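Local coordinates for protein methyltransferase (Streptococcus mutans, PDB 2B78) that is probably an S-adenosylmethionine-dependent methyltransferase, with a PUA-like domain that may bind RNA, though its substrate has not been established, at residues 113-117 with 118-122; 168-171 with 172-176; 175-179 with 180-184; 204-208 with 209-213; 228-232 with 233-237. One frame throughout, in Å; residues are numbered along the deposited sequence.

Contact 1 of 5, residues 113-117 with 118-122; sequences DCYGD and FVLFS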
loop_
_atom_site.group_PDB
_atom_site.type_symbol
_atom_site.label_atom_id
_atom_site.label_comp_id
_atom_site.label_asym_id
_atom_site.label_seq_id
_atom_site.Cartn_x
_atom_site.Cartn_y
_atom_site.Cartn_z
ATOM N N ASP A 113 -1.911 -2.480 10.998
ATOM C CA ASP A 113 -2.862 -3.307 10.278
ATOM C C ASP A 113 -3.358 -4.419 11.181
ATOM O O ASP A 113 -2.675 -4.829 12.119
ATOM C CB ASP A 113 -2.208 -3.938 9.041
ATOM C CG ASP A 113 -1.753 -2.908 8.026
ATOM O OD1 ASP A 113 -2.586 -2.071 7.620
ATOM O OD2 ASP A 113 -0.567 -2.943 7.622
ATOM N N CYS A 114 -4.566 -4.894 10.920
ATOM C CA CYS A 114 -5.061 -6.000 11.695
ATOM C C CYS A 114 -5.184 -7.149 10.709
ATOM O O CYS A 114 -5.669 -6.977 9.580
ATOM C CB CYS A 114 -6.402 -5.666 12.349
ATOM S SG CYS A 114 -7.828 -5.712 11.274
ATOM N N TYR A 115 -4.691 -8.308 11.127
ATOM C CA TYR A 115 -4.729 -9.519 10.329
ATOM C C TYR A 115 -5.387 -10.581 11.188
ATOM O O TYR A 115 -4.708 -11.321 11.893
ATOM C CB TYR A 115 -3.309 -9.962 9.967
ATOM C CG TYR A 115 -2.691 -9.238 8.790
ATOM C CD1 TYR A 115 -2.799 -9.758 7.494
ATOM C CD2 TYR A 115 -1.985 -8.047 8.966
ATOM C CE1 TYR A 115 -2.205 -9.106 6.398
ATOM C CE2 TYR A 115 -1.398 -7.389 7.877
ATOM C CZ TYR A 115 -1.509 -7.931 6.602
ATOM O OH TYR A 115 -0.888 -7.308 5.539
ATOM N N GLY A 116 -6.712 -10.656 11.139
ATOM C CA GLY A 116 -7.398 -11.643 11.952
ATOM C C GLY A 116 -7.303 -11.285 13.423
ATOM O O GLY A 116 -7.744 -10.210 13.838
ATOM N N ASP A 117 -6.711 -12.175 14.212
ATOM C CA ASP A 117 -6.570 -11.946 15.649
ATOM C C ASP A 117 -5.273 -11.249 16.054
ATOM O O ASP A 117 -5.042 -11.005 17.237
ATOM C CB ASP A 117 -6.670 -13.271 16.399
ATOM C CG ASP A 117 -8.039 -13.907 16.277
ATOM O OD1 ASP A 117 -9.044 -13.229 16.592
ATOM O OD2 ASP A 117 -8.109 -15.085 15.871
ATOM N N PHE A 118 -4.440 -10.919 15.075
ATOM C CA PHE A 118 -3.163 -10.269 15.341
ATOM C C PHE A 118 -3.039 -8.911 14.659
ATOM O O PHE A 118 -3.702 -8.642 13.655
ATOM C CB PHE A 118 -2.027 -11.187 14.877
ATOM C CG PHE A 118 -1.973 -12.495 15.615
ATOM C CD1 PHE A 118 -1.246 -12.615 16.796
ATOM C CD2 PHE A 118 -2.684 -13.600 15.148
ATOM C CE1 PHE A 118 -1.231 -13.819 17.503
ATOM C CE2 PHE A 118 -2.673 -14.804 15.850
ATOM C CZ PHE A 118 -1.945 -14.910 17.027
ATOM N N VAL A 119 -2.195 -8.049 15.216
ATOM C CA VAL A 119 -1.984 -6.732 14.639
ATOM C C VAL A 119 -0.547 -6.589 14.178
ATOM O O VAL A 119 0.349 -7.294 14.663
ATOM C CB VAL A 119 -2.314 -5.604 15.637
ATOM C CG1 VAL A 119 -3.788 -5.624 15.938
ATOM C CG2 VAL A 119 -1.510 -5.766 16.920
ATOM N N LEU A 120 -0.335 -5.681 13.231
ATOM C CA LEU A 120 0.991 -5.436 12.690
ATOM C C LEU A 120 1.303 -3.941 12.667
ATOM O O LEU A 120 0.663 -3.173 11.951
ATOM C CB LEU A 120 1.098 -6.011 11.273
ATOM C CG LEU A 120 2.472 -5.844 10.609
ATOM C CD1 LEU A 120 3.508 -6.690 11.353
ATOM C CD2 LEU A 120 2.393 -6.258 9.146
ATOM N N PHE A 121 2.289 -3.550 13.470
ATOM C CA PHE A 121 2.747 -2.172 13.573
ATOM C C PHE A 121 3.879 -1.982 12.578
ATOM O O PHE A 121 4.706 -2.884 12.394
ATOM C CB PHE A 121 3.322 -1.901 14.967
ATOM C CG PHE A 121 2.293 -1.731 16.045
ATOM C CD1 PHE A 121 1.942 -0.465 16.491
ATOM C CD2 PHE A 121 1.690 -2.839 16.634
ATOM C CE1 PHE A 121 1.005 -0.305 17.507
ATOM C CE2 PHE A 121 0.751 -2.683 17.653
ATOM C CZ PHE A 121 0.410 -1.417 18.087
ATOM N N SER A 122 3.930 -0.812 11.951
ATOM C CA SER A 122 5.002 -0.504 11.020
ATOM C C SER A 122 5.562 0.861 11.375
ATOM O O SER A 122 4.825 1.854 11.465
ATOM C CB SER A 122 4.504 -0.520 9.573
ATOM O OG SER A 122 4.199 -1.846 9.172
HETATM O O HOH W 1 1.234 -1.913 9.425
#
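D113 and L120 face each other as an antiparallel hydrogen-bonded pair: D113 N donates to L120 O at 2.8 Å and L120 N returns the bond to D113 O at 2.7 Å. Nearer the bend, Y115 N reaches F118 O with an N-H...O angle of 171°, whereas F118 N comes to Y115 O from above the carbonyl plane and over a longer 3.2 Å. C114 and V119 form the non-hydrogen-bonded pair between them, and there D113 O also takes a CA-H...O contact from V119 CA.

This is a beta hairpin with a two-residue loop, G116-D117, closed by a type II' turn from Y115 to F118 in which G116 adopts positive phi (70°). Its strands belong to a mixed five-stranded sheet.

Among side chains, F118 holds CG beside its backbone N (chi1 -63°), which brings D117 O over one face of the ring. L120 CD2 approaches Y115 CE2 obliquely at 4.2 Å. On the other sheet face, C114 CB meets V119 CG1 at 4.4 Å.

A water provides the polar link, donating to D113 OD2 and L120 O while accepting from S122 OG. The other carboxylate oxygen, D113 OD1, forms a salt bridge with R98, and Y115 OH is hydrogen-bonded to T193 OG1.

Contact 2 of 5, residues 168-171 with 172-176; sequences QEAP and EQFLI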
loop_
_atom_site.group_PDB
_atom_site.type_symbol
_atom_site.label_atom_id
_atom_site.label_comp_id
_atom_site.label_asym_id
_atom_site.label_seq_id
_atom_site.Cartn_x
_atom_site.Cartn_y
_atom_site.Cartn_z
ATOM N N GLN A 168 0.508 -13.171 22.292
ATOM C CA GLN A 168 0.741 -14.502 21.738
ATOM C C GLN A 168 1.461 -14.440 20.400
ATOM O O GLN A 168 1.481 -13.401 19.738
ATOM C CB GLN A 168 -0.587 -15.235 21.529
ATOM C CG GLN A 168 -1.225 -15.829 22.777
ATOM C CD GLN A 168 -2.625 -16.364 22.501
ATOM O OE1 GLN A 168 -2.861 -17.029 21.492
ATOM N NE2 GLN A 168 -3.557 -16.072 23.398
ATOM N N GLU A 169 2.061 -15.559 20.009
ATOM C CA GLU A 169 2.744 -15.648 18.727
ATOM C C GLU A 169 1.688 -16.139 17.745
ATOM O O GLU A 169 0.730 -16.808 18.138
ATOM C CB GLU A 169 3.894 -16.662 18.792
ATOM C CG GLU A 169 5.159 -16.163 19.468
ATOM C CD GLU A 169 6.119 -15.468 18.512
ATOM O OE1 GLU A 169 7.144 -14.940 18.996
ATOM O OE2 GLU A 169 5.862 -15.448 17.282
ATOM N N ALA A 170 1.858 -15.804 16.471
ATOM C CA ALA A 170 0.922 -16.220 15.437
ATOM C C ALA A 170 1.553 -17.347 14.635
ATOM O O ALA A 170 2.772 -17.501 14.630
ATOM C CB ALA A 170 0.609 -15.039 14.509
ATOM N N PRO A 171 0.732 -18.168 13.962
ATOM C CA PRO A 171 1.328 -19.247 13.173
ATOM C C PRO A 171 2.197 -18.547 12.136
ATOM O O PRO A 171 1.869 -17.433 11.722
ATOM C CB PRO A 171 0.113 -19.923 12.542
ATOM C CG PRO A 171 -0.951 -19.731 13.580
ATOM C CD PRO A 171 -0.738 -18.286 13.994
ATOM N N GLU A 172 3.293 -19.171 11.713
ATOM C CA GLU A 172 4.162 -18.529 10.733
ATOM C C GLU A 172 3.359 -18.092 9.518
ATOM O O GLU A 172 3.646 -17.050 8.924
ATOM C CB GLU A 172 5.304 -19.456 10.322
ATOM C CG GLU A 172 6.430 -19.530 11.361
ATOM C CD GLU A 172 6.893 -18.157 11.837
ATOM O OE1 GLU A 172 7.176 -17.283 10.985
ATOM O OE2 GLU A 172 6.977 -17.951 13.069
ATOM N N GLN A 173 2.339 -18.880 9.179
ATOM C CA GLN A 173 1.445 -18.582 8.061
ATOM C C GLN A 173 0.022 -18.970 8.439
ATOM O O GLN A 173 -0.204 -20.038 9.009
ATOM C CB GLN A 173 1.866 -19.354 6.809
ATOM C CG GLN A 173 3.086 -18.779 6.125
ATOM C CD GLN A 173 3.493 -19.570 4.901
ATOM O OE1 GLN A 173 2.657 -19.918 4.067
ATOM N NE2 GLN A 173 4.789 -19.850 4.779
ATOM N N PHE A 174 -0.937 -18.100 8.132
ATOM C CA PHE A 174 -2.333 -18.379 8.440
ATOM C C PHE A 174 -3.235 -17.677 7.433
ATOM O O PHE A 174 -2.770 -16.842 6.658
ATOM C CB PHE A 174 -2.666 -17.937 9.876
ATOM C CG PHE A 174 -2.454 -16.462 10.138
ATOM C CD1 PHE A 174 -3.483 -15.543 9.923
ATOM C CD2 PHE A 174 -1.225 -15.995 10.591
ATOM C CE1 PHE A 174 -3.286 -14.167 10.155
ATOM C CE2 PHE A 174 -1.012 -14.629 10.830
ATOM C CZ PHE A 174 -2.040 -13.715 10.612
ATOM N N LEU A 175 -4.521 -18.015 7.447
ATOM C CA LEU A 175 -5.471 -17.426 6.515
ATOM C C LEU A 175 -6.290 -16.298 7.123
ATOM O O LEU A 175 -6.538 -16.270 8.334
ATOM C CB LEU A 175 -6.443 -18.495 6.014
ATOM C CG LEU A 175 -5.908 -19.758 5.337
ATOM C CD1 LEU A 175 -7.066 -20.743 5.125
ATOM C CD2 LEU A 175 -5.240 -19.404 4.027
ATOM N N ILE A 176 -6.675 -15.349 6.275
ATOM C CA ILE A 176 -7.547 -14.253 6.675
ATOM C C ILE A 176 -8.594 -14.223 5.575
ATOM O O ILE A 176 -8.462 -14.943 4.570
ATOM C CB ILE A 176 -6.801 -12.882 6.795
ATOM C CG1 ILE A 176 -6.087 -12.517 5.493
ATOM C CG2 ILE A 176 -5.803 -12.935 7.966
ATOM C CD1 ILE A 176 -6.972 -11.808 4.480
HETATM O O HOH W 2 4.770 -15.640 13.556
#
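A170 and P171 run on in extended conformation until E172 bends the chain with phi/psi of -53/-34°, which turns F174 back toward the two residues before the bend. The turn is not closed by a direct backbone bond: P171 O and Q173 N are 3.0 Å apart, but the angle is too poor for a hydrogen bond.

The F174 ring carries the contact. Its CG sits between the backbone N and the carbonyl carbon (chi1 60°), a rotamer that swings the ring toward A170 and P171. The ring atoms CD2 and CE2 do the touching. A170 CB approaches CE2 of F174 obliquely at 4.0 Å, and the pyrrolidine of P171 crosses the phenyl group at about a right angle, with P171 CD 4.1 Å from F174 CD2. The carbonyl oxygen P171 O lies in the plane of the ring at its edge, 3.6 Å from F174 CD2.

A water lies 2.9 Å from A170 O and in weak reach of E172 OE2, whose chain is bent at chi2; it cannot serve every acceptor near it. E169 OE2 is held by the hydroxyl of Y150, which also receives the bond from A170 N. Beyond F174 the chain enters strand 174-178, where backbone bonds tie F174 to V185.

With the C-H of CD2 directed roughly at P171 O, the edge approach is probably mildly favourable electrostatically, so between 168-171 and 172-176 the bend rests on apolar packing, a polarised ring edge and water rather than on direct hydrogen bonds.

Contact 3 of 5, residues 175-179 with 180-184; sequences LILEN and GISYN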
loop_
_atom_site.group_PDB
_atom_site.type_symbol
_atom_site.label_atom_id
_atom_site.label_comp_id
_atom_site.label_asym_id
_atom_site.label_seq_id
_atom_site.Cartn_x
_atom_site.Cartn_y
_atom_site.Cartn_z
ATOM N N LEU A 175 -4.521 -18.015 7.447
ATOM C CA LEU A 175 -5.471 -17.426 6.515
ATOM C C LEU A 175 -6.290 -16.298 7.123
ATOM O O LEU A 175 -6.538 -16.270 8.334
ATOM C CB LEU A 175 -6.443 -18.495 6.014
ATOM C CG LEU A 175 -5.908 -19.758 5.337
ATOM C CD1 LEU A 175 -7.066 -20.743 5.125
ATOM C CD2 LEU A 175 -5.240 -19.404 4.027
ATOM N N ILE A 176 -6.675 -15.349 6.275
ATOM C CA ILE A 176 -7.547 -14.253 6.675
ATOM C C ILE A 176 -8.594 -14.223 5.575
ATOM O O ILE A 176 -8.462 -14.943 4.570
ATOM C CB ILE A 176 -6.801 -12.882 6.795
ATOM C CG1 ILE A 176 -6.087 -12.517 5.493
ATOM C CG2 ILE A 176 -5.803 -12.935 7.966
ATOM C CD1 ILE A 176 -6.972 -11.808 4.480
ATOM N N LEU A 177 -9.651 -13.439 5.768
ATOM C CA LEU A 177 -10.703 -13.351 4.777
ATOM C C LEU A 177 -10.751 -11.922 4.268
ATOM O O LEU A 177 -10.552 -10.977 5.039
ATOM C CB LEU A 177 -12.051 -13.710 5.412
ATOM C CG LEU A 177 -13.145 -14.338 4.546
ATOM C CD1 LEU A 177 -12.773 -15.783 4.237
ATOM C CD2 LEU A 177 -14.480 -14.296 5.288
ATOM N N GLU A 178 -10.988 -11.768 2.965
ATOM C CA GLU A 178 -11.108 -10.446 2.348
ATOM C C GLU A 178 -12.139 -10.571 1.239
ATOM O O GLU A 178 -11.970 -11.373 0.319
ATOM C CB GLU A 178 -9.782 -9.976 1.746
ATOM C CG GLU A 178 -9.788 -8.495 1.339
ATOM C CD GLU A 178 -8.621 -8.126 0.436
ATOM O OE1 GLU A 178 -8.640 -8.518 -0.752
ATOM O OE2 GLU A 178 -7.688 -7.444 0.911
ATOM N N ASN A 179 -13.202 -9.772 1.329
ATOM C CA ASN A 179 -14.278 -9.815 0.348
ATOM C C ASN A 179 -14.901 -11.201 0.371
ATOM O O ASN A 179 -15.453 -11.665 -0.624
ATOM C CB ASN A 179 -13.738 -9.517 -1.049
ATOM C CG ASN A 179 -13.217 -8.106 -1.188
ATOM O OD1 ASN A 179 -12.166 -7.879 -1.794
ATOM N ND2 ASN A 179 -13.952 -7.143 -0.644
ATOM N N GLY A 180 -14.787 -11.884 1.503
ATOM C CA GLY A 180 -15.373 -13.208 1.597
ATOM C C GLY A 180 -14.575 -14.383 1.069
ATOM O O GLY A 180 -15.096 -15.494 1.029
ATOM N N ILE A 181 -13.339 -14.162 0.636
ATOM C CA ILE A 181 -12.515 -15.276 0.165
ATOM C C ILE A 181 -11.232 -15.315 0.998
ATOM O O ILE A 181 -10.856 -14.316 1.636
ATOM C CB ILE A 181 -12.209 -15.196 -1.357
ATOM C CG1 ILE A 181 -11.221 -14.083 -1.660
ATOM C CG2 ILE A 181 -13.519 -14.968 -2.137
ATOM C CD1 ILE A 181 -10.615 -14.207 -3.057
ATOM N N SER A 182 -10.569 -16.468 1.021
ATOM C CA SER A 182 -9.365 -16.638 1.837
ATOM C C SER A 182 -8.050 -16.307 1.161
ATOM O O SER A 182 -7.890 -16.504 -0.043
ATOM C CB SER A 182 -9.291 -18.080 2.361
ATOM O OG SER A 182 -10.428 -18.397 3.146
ATOM N N TYR A 183 -7.105 -15.818 1.965
ATOM C CA TYR A 183 -5.768 -15.469 1.509
ATOM C C TYR A 183 -4.780 -15.901 2.594
ATOM O O TYR A 183 -5.038 -15.720 3.785
ATOM C CB TYR A 183 -5.638 -13.958 1.308
ATOM C CG TYR A 183 -6.448 -13.412 0.158
ATOM C CD1 TYR A 183 -5.991 -13.521 -1.152
ATOM C CD2 TYR A 183 -7.674 -12.799 0.382
ATOM C CE1 TYR A 183 -6.743 -13.027 -2.226
ATOM C CE2 TYR A 183 -8.434 -12.304 -0.679
ATOM C CZ TYR A 183 -7.956 -12.423 -1.980
ATOM O OH TYR A 183 -8.696 -11.921 -3.026
ATOM N N ASN A 184 -3.656 -16.462 2.165
ATOM C CA ASN A 184 -2.602 -16.929 3.058
ATOM C C ASN A 184 -1.613 -15.792 3.337
ATOM O O ASN A 184 -1.051 -15.197 2.414
ATOM C CB ASN A 184 -1.884 -18.130 2.416
ATOM C CG ASN A 184 -0.677 -18.602 3.218
ATOM O OD1 ASN A 184 0.448 -18.137 3.014
ATOM N ND2 ASN A 184 -0.906 -19.528 4.139
HETATM O O HOH W 3 -10.601 -10.233 -1.848
#
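E178 and Y183 meet on one face of a beta hairpin, strands 174-178 and 181-185 joined by a type I' turn from E178 to I181. Both turn residues, N179 and G180, have positive phi, and four backbone bonds pair I176 with Y183 and E178 with I181. I176 N and E178 N lie in the carbonyl planes of their acceptors, and Y183 N is tilted 24° from that of I176 O; the fourth donor, I181 N, arrives from above the carbonyl plane of E178 O at 3.1 Å.

The Y183 ring lies obliquely across the E178 side chain. E178 CB is 3.6 Å from Y183 CE2, and the carboxylate plane is turned 60° from the ring plane. The glutamate runs extended beyond CG, with CG anti to the backbone N (chi1 -169°), which carries the carboxylate toward the hydroxyl end of the tyrosine; its OE1 forms a salt bridge with R203 of helix 200-210. I176 crosses the tyrosine obliquely from the same strand as E178, its CD1 4.1 Å from Y183 CB. Beyond the hairpin, Y183 packs on helix 225-232 and makes an edge-to-face contact with H254.

The other face holds L175, L177, S182 and N184. L175 CD2 lies 3.7 Å from N184 CA, and L177 lays its isobutyl group along the opposing backbone, CD1 coming 3.5 Å from I181 O.

At the turn end, one water, with more acceptors in reach than it has protons, lies 2.8 Å from each of E178 O, E178 OE1 and Y183 OH.

Contact 4 of 5, residues 204-208 with 209-213; sequences NELIN and GSAAG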
loop_
_atom_site.group_PDB
_atom_site.type_symbol
_atom_site.label_atom_id
_atom_site.label_comp_id
_atom_site.label_asym_id
_atom_site.label_seq_id
_atom_site.Cartn_x
_atom_site.Cartn_y
_atom_site.Cartn_z
ATOM N N ASN A 204 -11.806 -7.113 -5.336
ATOM C CA ASN A 204 -13.261 -7.259 -5.253
ATOM C C ASN A 204 -13.886 -7.252 -6.653
ATOM O O ASN A 204 -14.825 -8.003 -6.928
ATOM C CB ASN A 204 -13.882 -6.122 -4.422
ATOM C CG ASN A 204 -15.376 -6.313 -4.196
ATOM O OD1 ASN A 204 -15.812 -7.331 -3.632
ATOM N ND2 ASN A 204 -16.170 -5.336 -4.625
ATOM N N GLU A 205 -13.376 -6.383 -7.525
ATOM C CA GLU A 205 -13.893 -6.276 -8.892
ATOM C C GLU A 205 -13.680 -7.578 -9.652
ATOM O O GLU A 205 -14.543 -8.012 -10.422
ATOM C CB GLU A 205 -13.187 -5.145 -9.650
ATOM C CG GLU A 205 -13.434 -3.763 -9.070
ATOM C CD GLU A 205 -14.857 -3.298 -9.277
ATOM O OE1 GLU A 205 -15.227 -3.043 -10.443
ATOM O OE2 GLU A 205 -15.608 -3.196 -8.283
ATOM N N LEU A 206 -12.522 -8.188 -9.439
ATOM C CA LEU A 206 -12.169 -9.435 -10.102
ATOM C C LEU A 206 -13.043 -10.576 -9.591
ATOM O O LEU A 206 -13.562 -11.383 -10.371
ATOM C CB LEU A 206 -10.682 -9.729 -9.854
ATOM C CG LEU A 206 -9.730 -8.804 -10.627
ATOM C CD1 LEU A 206 -8.315 -8.836 -10.060
ATOM C CD2 LEU A 206 -9.725 -9.250 -12.096
ATOM N N ILE A 207 -13.219 -10.638 -8.274
ATOM C CA ILE A 207 -14.047 -11.678 -7.677
ATOM C C ILE A 207 -15.470 -11.516 -8.148
ATOM O O ILE A 207 -16.207 -12.490 -8.283
ATOM C CB ILE A 207 -14.026 -11.585 -6.150
ATOM C CG1 ILE A 207 -12.604 -11.869 -5.668
ATOM C CG2 ILE A 207 -15.037 -12.559 -5.542
ATOM C CD1 ILE A 207 -12.375 -11.550 -4.219
ATOM N N ASN A 208 -15.845 -10.271 -8.407
ATOM C CA ASN A 208 -17.177 -9.929 -8.874
ATOM C C ASN A 208 -17.494 -10.385 -10.305
ATOM O O ASN A 208 -18.667 -10.481 -10.698
ATOM C CB ASN A 208 -17.350 -8.422 -8.766
ATOM C CG ASN A 208 -18.520 -8.058 -7.938
ATOM O OD1 ASN A 208 -19.635 -8.531 -8.210
ATOM N ND2 ASN A 208 -18.311 -7.220 -6.917
ATOM N N GLY A 209 -16.454 -10.663 -11.083
ATOM C CA GLY A 209 -16.665 -11.121 -12.443
ATOM C C GLY A 209 -16.072 -10.257 -13.544
ATOM O O GLY A 209 -16.401 -10.441 -14.720
ATOM N N SER A 210 -15.189 -9.332 -13.191
ATOM C CA SER A 210 -14.592 -8.462 -14.197
ATOM C C SER A 210 -13.826 -9.271 -15.243
ATOM O O SER A 210 -13.704 -8.837 -16.384
ATOM C CB SER A 210 -13.663 -7.427 -13.542
ATOM O OG SER A 210 -12.482 -8.022 -13.038
ATOM N N ALA A 211 -13.320 -10.442 -14.855
ATOM C CA ALA A 211 -12.575 -11.304 -15.772
ATOM C C ALA A 211 -13.308 -12.620 -16.061
ATOM O O ALA A 211 -12.700 -13.600 -16.506
ATOM C CB ALA A 211 -11.181 -11.592 -15.197
ATOM N N ALA A 212 -14.618 -12.652 -15.818
ATOM C CA ALA A 212 -15.392 -13.865 -16.060
ATOM C C ALA A 212 -15.250 -14.382 -17.489
ATOM O O ALA A 212 -15.485 -13.647 -18.452
ATOM C CB ALA A 212 -16.868 -13.624 -15.736
ATOM N N GLY A 213 -14.858 -15.647 -17.617
ATOM C CA GLY A 213 -14.708 -16.259 -18.930
ATOM C C GLY A 213 -13.559 -15.699 -19.747
ATOM O O GLY A 213 -13.460 -15.955 -20.946
HETATM O O HOH W 4 -13.437 -12.474 -12.865
#
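S210 places its OG between its own backbone N and carbonyl carbon (chi1 71°), and L206 sets CG beside its backbone N (chi1 -72°); together these torsions bring the hydroxyl against the leucine, with S210 OG only 3.2 Å from L206 CD2. The hydroxyl's bond to E205 O is weak and not settled. The same methyl, L206 CD2, also meets A211 CB at 4.1 Å.

The backbone explains why the chain turns here. G209, with phi 120°, is the C-prime residue of a Schellman motif that ends helix 200-210. Its defining pair of bonds runs from S210 N to E205 O at 3.1 Å, and from G209 N to L206 O, where the donor stands well above the carbonyl plane.

One water carries the capping further, donating to L206 O at 2.7 Å and accepting from A211 N at 2.8 Å. L206 also packs on helix 225-232 and on I290 of strand 286-291.

L206 O thus receives both G209 N and the water, and A211 N finds its acceptor in that water: where the helix ends, E205 O and L206 O are paired with the N-H groups of S210 and G209, and A211 N with solvent.

Contact 5 of 5, residues 228-232 with 233-237; sequences VAAAM and GGAMA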
loop_
_atom_site.group_PDB
_atom_site.type_symbol
_atom_site.label_atom_id
_atom_site.label_comp_id
_atom_site.label_asym_id
_atom_site.label_seq_id
_atom_site.Cartn_x
_atom_site.Cartn_y
_atom_site.Cartn_z
ATOM N N VAL A 228 -5.925 -15.325 -7.868
ATOM C CA VAL A 228 -6.896 -16.097 -7.105
ATOM C C VAL A 228 -8.249 -15.373 -7.110
ATOM O O VAL A 228 -9.298 -16.007 -7.219
ATOM C CB VAL A 228 -6.398 -16.344 -5.640
ATOM C CG1 VAL A 228 -6.398 -15.051 -4.845
ATOM C CG2 VAL A 228 -7.264 -17.393 -4.963
ATOM N N ALA A 229 -8.219 -14.045 -7.020
ATOM C CA ALA A 229 -9.442 -13.236 -7.038
ATOM C C ALA A 229 -10.166 -13.448 -8.369
ATOM O O ALA A 229 -11.377 -13.716 -8.418
ATOM C CB ALA A 229 -9.089 -11.748 -6.860
ATOM N N ALA A 230 -9.416 -13.331 -9.457
ATOM C CA ALA A 230 -9.986 -13.529 -10.784
ATOM C C ALA A 230 -10.549 -14.947 -10.930
ATOM O O ALA A 230 -11.611 -15.143 -11.524
ATOM C CB ALA A 230 -8.922 -13.266 -11.841
ATOM N N ALA A 231 -9.842 -15.932 -10.384
ATOM C CA ALA A 231 -10.285 -17.320 -10.449
ATOM C C ALA A 231 -11.636 -17.494 -9.746
ATOM O O ALA A 231 -12.513 -18.221 -10.230
ATOM C CB ALA A 231 -9.233 -18.234 -9.801
ATOM N N MET A 232 -11.794 -16.830 -8.598
ATOM C CA MET A 232 -13.032 -16.903 -7.827
ATOM C C MET A 232 -14.161 -16.150 -8.519
ATOM O O MET A 232 -15.333 -16.307 -8.171
ATOM C CB MET A 232 -12.825 -16.328 -6.421
ATOM C CG MET A 232 -11.965 -17.201 -5.505
ATOM S SD MET A 232 -12.592 -18.883 -5.342
ATOM C CE MET A 232 -14.144 -18.588 -4.457
ATOM N N GLY A 233 -13.789 -15.328 -9.495
ATOM C CA GLY A 233 -14.758 -14.551 -10.250
ATOM C C GLY A 233 -15.004 -15.180 -11.607
ATOM O O GLY A 233 -15.489 -14.526 -12.528
ATOM N N GLY A 234 -14.622 -16.447 -11.745
ATOM C CA GLY A 234 -14.868 -17.165 -12.985
ATOM C C GLY A 234 -13.944 -16.977 -14.169
ATOM O O GLY A 234 -14.351 -17.232 -15.305
ATOM N N ALA A 235 -12.712 -16.533 -13.938
ATOM C CA ALA A 235 -11.785 -16.349 -15.049
ATOM C C ALA A 235 -11.572 -17.686 -15.753
ATOM O O ALA A 235 -11.560 -18.756 -15.119
ATOM C CB ALA A 235 -10.450 -15.783 -14.547
ATOM N N MET A 236 -11.419 -17.634 -17.071
ATOM C CA MET A 236 -11.211 -18.858 -17.829
ATOM C C MET A 236 -9.876 -19.494 -17.462
ATOM O O MET A 236 -9.770 -20.717 -17.340
ATOM C CB MET A 236 -11.236 -18.571 -19.327
ATOM C CG MET A 236 -11.085 -19.830 -20.169
ATOM S SD MET A 236 -11.062 -19.497 -21.943
ATOM C CE MET A 236 -12.806 -19.080 -22.235
ATOM N N ALA A 237 -8.856 -18.660 -17.301
ATOM C CA ALA A 237 -7.526 -19.148 -16.965
ATOM C C ALA A 237 -6.667 -17.986 -16.477
ATOM O O ALA A 237 -6.968 -16.835 -16.753
ATOM C CB ALA A 237 -6.890 -19.783 -18.201
#
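A230 O is the focus of the backbone bonding, accepting from A235 N and G233 N. The two donors come from opposite faces of the carbonyl plane: A235 N, at 3.0 Å, is tilted 34° from it, while G233 N stands far above it on the other side. G233 N also makes a weak bond to A229 O, with an angle of only 120° at the hydrogen, so this one N-H is divided between two carbonyls. G234 N completes the pattern by donating to A231 O at 3.1 Å.

The bonds A235 N to A230 O and G234 N to A231 O define a Schellman motif, with G234 as the C-prime residue at phi 81°.

Apolar contact is made by methyl groups. A235 CB points back at the helix and touches A230 CB at 4.0 Å; it also rests 3.3 Å from A230 O, the same oxygen that its backbone N engages.

The motif turns the chain from helix 225-232 toward strand 237-242 of the seven-stranded sheet. A229 and A230 pack on L206 of helix 200-210, V228 and A229 on Y183 of strand 181-185, and A231 on F255 of helix 247-257, while backbone bonds join A237 to V216 of the adjacent parallel strand 215-219.

Overall arrangement
The five contacts come in order along the chain, contacts 2 and 3 overlapping at L175 and I176 on strand 174-178. Contact 1 is a hairpin in a mixed five-stranded sheet; about 10 Å away, centre to centre, contact 2 packs against it, with F118 CZ 3.5 Å from A170 CA. From the hairpin of contact 3, I181 and Y183 reach both contact 4 and contact 5, about 16 and 15 Å away between centres. These two Schellman helix ends, 7 Å apart centre to centre, precede the parallel strands 215-219 and 237-242 of the seven-stranded, Rossmann-like methyltransferase sheet. By packing on both, through I176 on Y115 and through I181 and Y183, the hairpin 175-184 lies between them and contact 1.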